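Local coordinates for protein LbaCas13a H328A (C2c2) (Lachnospiraceae bacterium NK4A179, PDB 5WLH) that binds a CRISPR guide RNA, here as pre-crRNA, and as a Cas13a nuclease probably cleaves RNA once a complementary target pairs with the guide, at residues 69-74 with 188-193; 86-91 with 182-187. All blocks are in the same frame, centred on the assembly; numbering follows the deposited sequence.

Contact 1: 69-74 with 188-193; sequences YRIFNE and KSLCRE. With nucleotides of chain B.
The ring of Tyr-69 and the isobutyl end of Leu-190 approach from opposite directions, and it is the phenol oxygen that touches: Tyr-69 OH lies 3.8 Å from Leu-190 CD2. With CG anti to the backbone N (chi1 -173°), the ring carries the hydroxyl to the Leu-190 methyls and to Asp-229, with which it is hydrogen-bonded; Phe-230 packs edge-to-face with the same ring. Ile-71 CG2 sits over the centre of the Phe-72 ring. At the RNA end, the base of A20 of chain B is tilted over one face of the Arg-192 guanidinium, its N7 3.6 Å above the guanidinium plane and C8 over the same face. The phosphorus of that nucleotide is at the guanidinium edge, where the flat cation suits a nearly straight hydrogen bond from NH2 to OP2, modelled so short that its length is doubtful; a second phosphate forms a salt bridge with NH1. Ile-71 CD1 meets Leu-190 CD1 at 3.7 Å, the branched chains crossing at about a right angle. At the other end of 188-193, Lys-188 folds back at chi2 and chi3, putting NZ before the Asn-73 amide, 3.0 Å from OD1 and 2.9 Å from ND2, the latter a pair of donors. The contact joins the loop between helices 51-64 and 83-96 to the 3-10 turn after helix 175-185; helix 218-230 packs on its apolar residues, and Arg-192 N-caps helix 193-206.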
loop_
_atom_site.group_PDB
_atom_site.type_symbol
_atom_site.label_atom_id
_atom_site.label_comp_id
_atom_site.label_asym_id
_atom_site.label_seq_id
_atom_site.Cartn_x
_atom_site.Cartn_y
_atom_site.Cartn_z
ATOM N N TYR A 69 -4.921 -17.607 -33.034
ATOM C CA TYR A 69 -3.507 -17.273 -33.163
ATOM C C TYR A 69 -3.258 -16.462 -34.430
ATOM O O TYR A 69 -3.648 -16.868 -35.529
ATOM C CB TYR A 69 -2.674 -18.556 -33.176
ATOM C CG TYR A 69 -1.183 -18.336 -33.130
ATOM C CD1 TYR A 69 -0.475 -17.993 -34.279
ATOM C CD2 TYR A 69 -0.478 -18.476 -31.942
ATOM C CE1 TYR A 69 0.885 -17.789 -34.240
ATOM C CE2 TYR A 69 0.887 -18.285 -31.897
ATOM C CZ TYR A 69 1.564 -17.938 -33.046
ATOM O OH TYR A 69 2.926 -17.740 -33.000
ATOM N N ARG A 70 -2.618 -15.304 -34.264
ATOM C CA ARG A 70 -2.196 -14.456 -35.371
ATOM C C ARG A 70 -0.808 -13.911 -35.087
ATOM O O ARG A 70 -0.486 -13.583 -33.942
ATOM C CB ARG A 70 -3.165 -13.284 -35.609
ATOM C CG ARG A 70 -4.603 -13.709 -35.885
ATOM C CD ARG A 70 -4.773 -14.105 -37.342
ATOM N NE ARG A 70 -6.163 -14.367 -37.704
ATOM C CZ ARG A 70 -6.821 -15.481 -37.395
ATOM N NH1 ARG A 70 -6.220 -16.435 -36.691
ATOM N NH2 ARG A 70 -8.084 -15.638 -37.783
ATOM N N ILE A 71 0.004 -13.811 -36.145
ATOM C CA ILE A 71 1.361 -13.284 -36.014
ATOM C C ILE A 71 1.333 -11.851 -35.491
ATOM O O ILE A 71 2.182 -11.452 -34.682
ATOM C CB ILE A 71 2.093 -13.377 -37.368
ATOM C CG1 ILE A 71 2.216 -14.836 -37.815
ATOM C CG2 ILE A 71 3.455 -12.698 -37.304
ATOM C CD1 ILE A 71 2.891 -15.720 -36.818
ATOM N N PHE A 72 0.354 -11.063 -35.931
ATOM C CA PHE A 72 0.249 -9.651 -35.587
ATOM C C PHE A 72 -1.005 -9.390 -34.754
ATOM O O PHE A 72 -2.070 -9.947 -35.036
ATOM C CB PHE A 72 0.216 -8.796 -36.856
ATOM C CG PHE A 72 1.483 -8.872 -37.672
ATOM C CD1 PHE A 72 2.659 -8.316 -37.196
ATOM C CD2 PHE A 72 1.493 -9.489 -38.915
ATOM C CE1 PHE A 72 3.835 -8.378 -37.945
ATOM C CE2 PHE A 72 2.661 -9.555 -39.670
ATOM C CZ PHE A 72 3.832 -8.998 -39.182
ATOM N N ASN A 73 -0.878 -8.521 -33.747
ATOM C CA ASN A 73 -1.977 -8.158 -32.857
ATOM C C ASN A 73 -2.897 -7.126 -33.513
ATOM O O ASN A 73 -2.790 -6.818 -34.704
ATOM C CB ASN A 73 -1.441 -7.599 -31.545
ATOM C CG ASN A 73 -0.707 -8.631 -30.725
ATOM O OD1 ASN A 73 -1.043 -9.815 -30.742
ATOM N ND2 ASN A 73 0.321 -8.185 -30.009
ATOM N N GLU A 74 -3.789 -6.556 -32.699
ATOM C CA GLU A 74 -4.808 -5.585 -33.117
ATOM C C GLU A 74 -5.595 -6.083 -34.318
ATOM O O GLU A 74 -5.760 -7.289 -34.504
ATOM C CB GLU A 74 -4.183 -4.221 -33.429
ATOM C CG GLU A 74 -4.192 -3.246 -32.253
ATOM C CD GLU A 74 -5.582 -2.722 -31.926
ATOM O OE1 GLU A 74 -6.093 -1.859 -32.673
ATOM O OE2 GLU A 74 -6.167 -3.173 -30.918
ATOM N N LYS A 188 3.899 -10.894 -28.804
ATOM C CA LYS A 188 4.944 -10.765 -27.791
ATOM C C LYS A 188 5.809 -12.021 -27.714
ATOM O O LYS A 188 7.029 -11.930 -27.549
ATOM C CB LYS A 188 4.314 -10.461 -26.418
ATOM C CG LYS A 188 3.541 -9.109 -26.271
ATOM C CD LYS A 188 2.231 -9.002 -27.110
ATOM C CE LYS A 188 1.388 -10.279 -27.023
ATOM N NZ LYS A 188 0.386 -10.363 -28.108
ATOM N N SER A 189 5.192 -13.204 -27.826
ATOM C CA SER A 189 5.935 -14.456 -27.778
ATOM C C SER A 189 6.891 -14.606 -28.957
ATOM O O SER A 189 7.794 -15.447 -28.909
ATOM C CB SER A 189 4.961 -15.638 -27.745
ATOM O OG SER A 189 4.034 -15.535 -28.813
ATOM N N LEU A 190 6.710 -13.816 -30.011
ATOM C CA LEU A 190 7.590 -13.848 -31.172
ATOM C C LEU A 190 8.632 -12.742 -31.141
ATOM O O LEU A 190 9.429 -12.636 -32.079
ATOM C CB LEU A 190 6.764 -13.750 -32.458
ATOM C CG LEU A 190 5.707 -14.838 -32.670
ATOM C CD1 LEU A 190 4.882 -14.534 -33.903
ATOM C CD2 LEU A 190 6.351 -16.213 -32.774
ATOM N N CYS A 191 8.636 -11.915 -30.091
ATOM C CA CYS A 191 9.551 -10.775 -29.979
ATOM C C CYS A 191 10.874 -11.232 -29.369
ATOM O O CYS A 191 11.215 -10.941 -28.219
ATOM C CB CYS A 191 8.920 -9.660 -29.152
ATOM S SG CYS A 191 7.898 -8.508 -30.083
ATOM N N ARG A 192 11.614 -11.988 -30.170
ATOM C CA ARG A 192 12.999 -12.334 -29.886
ATOM C C ARG A 192 13.799 -11.979 -31.125
ATOM O O ARG A 192 13.264 -12.007 -32.233
ATOM C CB ARG A 192 13.143 -13.819 -29.533
ATOM C CG ARG A 192 12.369 -14.194 -28.279
ATOM C CD ARG A 192 11.596 -15.472 -28.464
ATOM N NE ARG A 192 12.473 -16.616 -28.274
ATOM C CZ ARG A 192 12.417 -17.447 -27.237
ATOM N NH1 ARG A 192 11.504 -17.294 -26.280
ATOM N NH2 ARG A 192 13.266 -18.449 -27.179
ATOM N N GLU A 193 15.072 -11.625 -30.932
ATOM C CA GLU A 193 15.848 -11.043 -32.027
ATOM C C GLU A 193 15.811 -11.919 -33.279
ATOM O O GLU A 193 15.518 -11.440 -34.377
ATOM C CB GLU A 193 17.287 -10.807 -31.583
ATOM C CG GLU A 193 18.156 -10.168 -32.654
ATOM C CD GLU A 193 19.619 -10.561 -32.529
ATOM O OE1 GLU A 193 19.945 -11.745 -32.775
ATOM O OE2 GLU A 193 20.438 -9.684 -32.175
ATOM P P A B 20 12.849 -20.403 -23.970
ATOM O OP1 A B 20 11.872 -21.436 -23.565
ATOM O OP2 A B 20 13.211 -20.121 -25.380
ATOM O "O5'" A B 20 12.340 -19.041 -23.340
ATOM C "C5'" A B 20 11.844 -18.997 -22.014
ATOM C "C4'" A B 20 11.657 -17.573 -21.568
ATOM O "O4'" A B 20 12.940 -16.905 -21.500
ATOM C "C3'" A B 20 10.858 -16.694 -22.501
ATOM O "O3'" A B 20 9.470 -16.916 -22.410
ATOM C "C2'" A B 20 11.300 -15.302 -22.078
ATOM O "O2'" A B 20 10.703 -14.942 -20.838
ATOM C "C1'" A B 20 12.788 -15.543 -21.841
ATOM N N9 A B 20 13.564 -15.290 -23.071
ATOM C C8 A B 20 13.998 -16.199 -24.007
ATOM N N7 A B 20 14.648 -15.649 -25.006
ATOM C C5 A B 20 14.645 -14.293 -24.700
ATOM C C6 A B 20 15.164 -13.166 -25.354
ATOM N N6 A B 20 15.831 -13.207 -26.502
ATOM N N1 A B 20 14.975 -11.967 -24.783
ATOM C C2 A B 20 14.303 -11.899 -23.626
ATOM N N3 A B 20 13.758 -12.885 -22.922
ATOM C C4 A B 20 13.973 -14.063 -23.518
#

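Contact 2: 86-91 with 182-187; sequences WFLSEI and IAKYLK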
loop_
_atom_site.group_PDB
_atom_site.type_symbol
_atom_site.label_atom_id
_atom_site.label_comp_id
_atom_site.label_asym_id
_atom_site.label_seq_id
_atom_site.Cartn_x
_atom_site.Cartn_y
_atom_site.Cartn_z
ATOM N N TRP A 86 -2.670 4.390 -39.818
ATOM C CA TRP A 86 -3.868 3.644 -40.181
ATOM C C TRP A 86 -3.617 2.727 -41.376
ATOM O O TRP A 86 -4.305 1.711 -41.530
ATOM C CB TRP A 86 -5.007 4.635 -40.442
ATOM C CG TRP A 86 -6.139 4.124 -41.258
ATOM C CD1 TRP A 86 -7.323 3.629 -40.798
ATOM C CD2 TRP A 86 -6.213 4.087 -42.686
ATOM N NE1 TRP A 86 -8.125 3.269 -41.854
ATOM C CE2 TRP A 86 -7.466 3.540 -43.025
ATOM C CE3 TRP A 86 -5.335 4.453 -43.711
ATOM C CZ2 TRP A 86 -7.864 3.351 -44.346
ATOM C CZ3 TRP A 86 -5.734 4.268 -45.019
ATOM C CH2 TRP A 86 -6.988 3.727 -45.327
ATOM N N PHE A 87 -2.625 3.053 -42.212
ATOM C CA PHE A 87 -2.226 2.149 -43.288
ATOM C C PHE A 87 -1.542 0.901 -42.736
ATOM O O PHE A 87 -1.769 -0.208 -43.233
ATOM C CB PHE A 87 -1.306 2.878 -44.268
ATOM C CG PHE A 87 -0.792 2.013 -45.387
ATOM C CD1 PHE A 87 -1.667 1.348 -46.227
ATOM C CD2 PHE A 87 0.568 1.869 -45.598
ATOM C CE1 PHE A 87 -1.198 0.560 -47.260
ATOM C CE2 PHE A 87 1.045 1.079 -46.627
ATOM C CZ PHE A 87 0.160 0.422 -47.458
ATOM N N LEU A 88 -0.694 1.065 -41.714
ATOM C CA LEU A 88 -0.108 -0.092 -41.043
ATOM C C LEU A 88 -1.187 -1.013 -40.494
ATOM O O LEU A 88 -1.083 -2.240 -40.603
ATOM C CB LEU A 88 0.811 0.355 -39.909
ATOM C CG LEU A 88 1.861 1.429 -40.161
ATOM C CD1 LEU A 88 2.519 1.806 -38.845
ATOM C CD2 LEU A 88 2.892 0.939 -41.156
ATOM N N SER A 89 -2.228 -0.435 -39.888
ATOM C CA SER A 89 -3.288 -1.250 -39.303
ATOM C C SER A 89 -4.044 -2.030 -40.367
ATOM O O SER A 89 -4.487 -3.156 -40.111
ATOM C CB SER A 89 -4.250 -0.372 -38.506
ATOM O OG SER A 89 -5.178 -1.167 -37.786
ATOM N N GLU A 90 -4.197 -1.455 -41.561
ATOM C CA GLU A 90 -4.914 -2.141 -42.631
ATOM C C GLU A 90 -4.099 -3.303 -43.185
ATOM O O GLU A 90 -4.654 -4.363 -43.500
ATOM C CB GLU A 90 -5.270 -1.151 -43.742
ATOM C CG GLU A 90 -6.436 -1.584 -44.617
ATOM C CD GLU A 90 -7.784 -1.375 -43.948
ATOM O OE1 GLU A 90 -8.785 -1.944 -44.435
ATOM O OE2 GLU A 90 -7.841 -0.649 -42.933
ATOM N N ILE A 91 -2.781 -3.120 -43.310
ATOM C CA ILE A 91 -1.914 -4.202 -43.773
ATOM C C ILE A 91 -1.988 -5.384 -42.816
ATOM O O ILE A 91 -2.127 -6.541 -43.235
ATOM C CB ILE A 91 -0.468 -3.696 -43.937
ATOM C CG1 ILE A 91 -0.387 -2.701 -45.090
ATOM C CG2 ILE A 91 0.481 -4.857 -44.192
ATOM C CD1 ILE A 91 -0.888 -3.263 -46.403
ATOM N N ILE A 182 6.337 -4.606 -37.437
ATOM C CA ILE A 182 6.939 -5.592 -36.546
ATOM C C ILE A 182 7.029 -5.040 -35.130
ATOM O O ILE A 182 6.611 -5.686 -34.165
ATOM C CB ILE A 182 8.321 -6.011 -37.080
ATOM C CG1 ILE A 182 8.153 -6.878 -38.326
ATOM C CG2 ILE A 182 9.112 -6.728 -36.005
ATOM C CD1 ILE A 182 9.473 -7.269 -38.976
ATOM N N ALA A 183 7.564 -3.828 -34.985
ATOM C CA ALA A 183 7.752 -3.268 -33.656
ATOM C C ALA A 183 6.424 -2.966 -32.975
ATOM O O ALA A 183 6.332 -3.046 -31.744
ATOM C CB ALA A 183 8.602 -2.003 -33.737
ATOM N N LYS A 184 5.390 -2.630 -33.749
ATOM C CA LYS A 184 4.123 -2.209 -33.165
ATOM C C LYS A 184 3.148 -3.363 -32.960
ATOM O O LYS A 184 2.407 -3.373 -31.971
ATOM C CB LYS A 184 3.467 -1.139 -34.041
ATOM C CG LYS A 184 2.214 -0.537 -33.430
ATOM C CD LYS A 184 1.627 0.552 -34.307
ATOM C CE LYS A 184 2.680 1.576 -34.692
ATOM N NZ LYS A 184 2.095 2.932 -34.901
ATOM N N TYR A 185 3.127 -4.344 -33.865
ATOM C CA TYR A 185 2.080 -5.353 -33.855
ATOM C C TYR A 185 2.558 -6.778 -33.628
ATOM O O TYR A 185 1.717 -7.659 -33.427
ATOM C CB TYR A 185 1.287 -5.306 -35.170
ATOM C CG TYR A 185 0.586 -3.986 -35.395
ATOM C CD1 TYR A 185 -0.434 -3.567 -34.550
ATOM C CD2 TYR A 185 0.949 -3.152 -36.447
ATOM C CE1 TYR A 185 -1.077 -2.357 -34.747
ATOM C CE2 TYR A 185 0.311 -1.940 -36.654
ATOM C CZ TYR A 185 -0.702 -1.548 -35.802
ATOM O OH TYR A 185 -1.339 -0.345 -36.003
ATOM N N LEU A 186 3.860 -7.046 -33.645
ATOM C CA LEU A 186 4.300 -8.433 -33.544
ATOM C C LEU A 186 3.914 -9.041 -32.202
ATOM O O LEU A 186 4.143 -8.442 -31.146
ATOM C CB LEU A 186 5.809 -8.539 -33.742
ATOM C CG LEU A 186 6.336 -9.969 -33.680
ATOM C CD1 LEU A 186 5.654 -10.852 -34.719
ATOM C CD2 LEU A 186 7.842 -9.956 -33.859
ATOM N N LYS A 187 3.353 -10.253 -32.257
ATOM C CA LYS A 187 3.014 -11.008 -31.057
ATOM C C LYS A 187 4.195 -11.072 -30.095
ATOM O O LYS A 187 5.338 -11.296 -30.499
ATOM C CB LYS A 187 2.572 -12.423 -31.441
ATOM C CG LYS A 187 1.277 -12.853 -30.805
ATOM C CD LYS A 187 0.870 -14.235 -31.256
ATOM C CE LYS A 187 1.384 -15.298 -30.321
ATOM N NZ LYS A 187 0.717 -15.253 -28.997
#
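Leu-88 and Ser-89 meet Tyr-185 where helix 83-96 packs on the C-terminal turn of helix 175-185, a helix-on-helix contact in the helical N-terminal region of this Cas13a protein. The apolar part centres on the tyrosine, whose CG lies beside its backbone N (chi1 -62°) and whose ring reaches across to the other helix. Leu-88 CB comes at the ring edge, near its plane, 4.0 Å from Tyr-185 CE2. One face of the ring is occupied from its own helix: Lys-184 CG stands 3.8 Å above the plane, over the centre, so the lysine's methylene chain serves as greasy cover for the aromatic group. The charged end of Lys-184 behaves differently. Its chain, bent at chi3, crosses Leu-88 at about a right angle and carries NZ past Leu-88 CD1 at 4.1 Å to a salt bridge with Asp-358, which ties the pair to helix 357-388. A long lysine thus does two jobs, apolar along its stem and ionic at its tip. Small Ser-89 suits the approach of the phenol end, for the contact there is simple packing: Tyr-185 OH lies 3.8 Å from Ser-89 CB.

From the N terminus, the chain leaves helix 51-64, runs through 69-74 and, after a disordered gap at 75-80, enters helix 83-96, which carries 86-91. Some 90 residues, largely helical, follow before 182-187 returns to close contact 2; the next residues, 188-193, close contact 1. Contact 2 is therefore nested inside the loop closed by contact 1, and their centres lie about 11 Å apart. They are also joined directly by two probable backbone hydrogen bonds, Asn-73 N to Tyr-185 O (2.8 Å) and Lys-187 N to Ile-71 O (2.9 Å). Together they tie the loop and helix at 69-96 to helix 175-185 and to the RNA-contacting entry of helix 193-206.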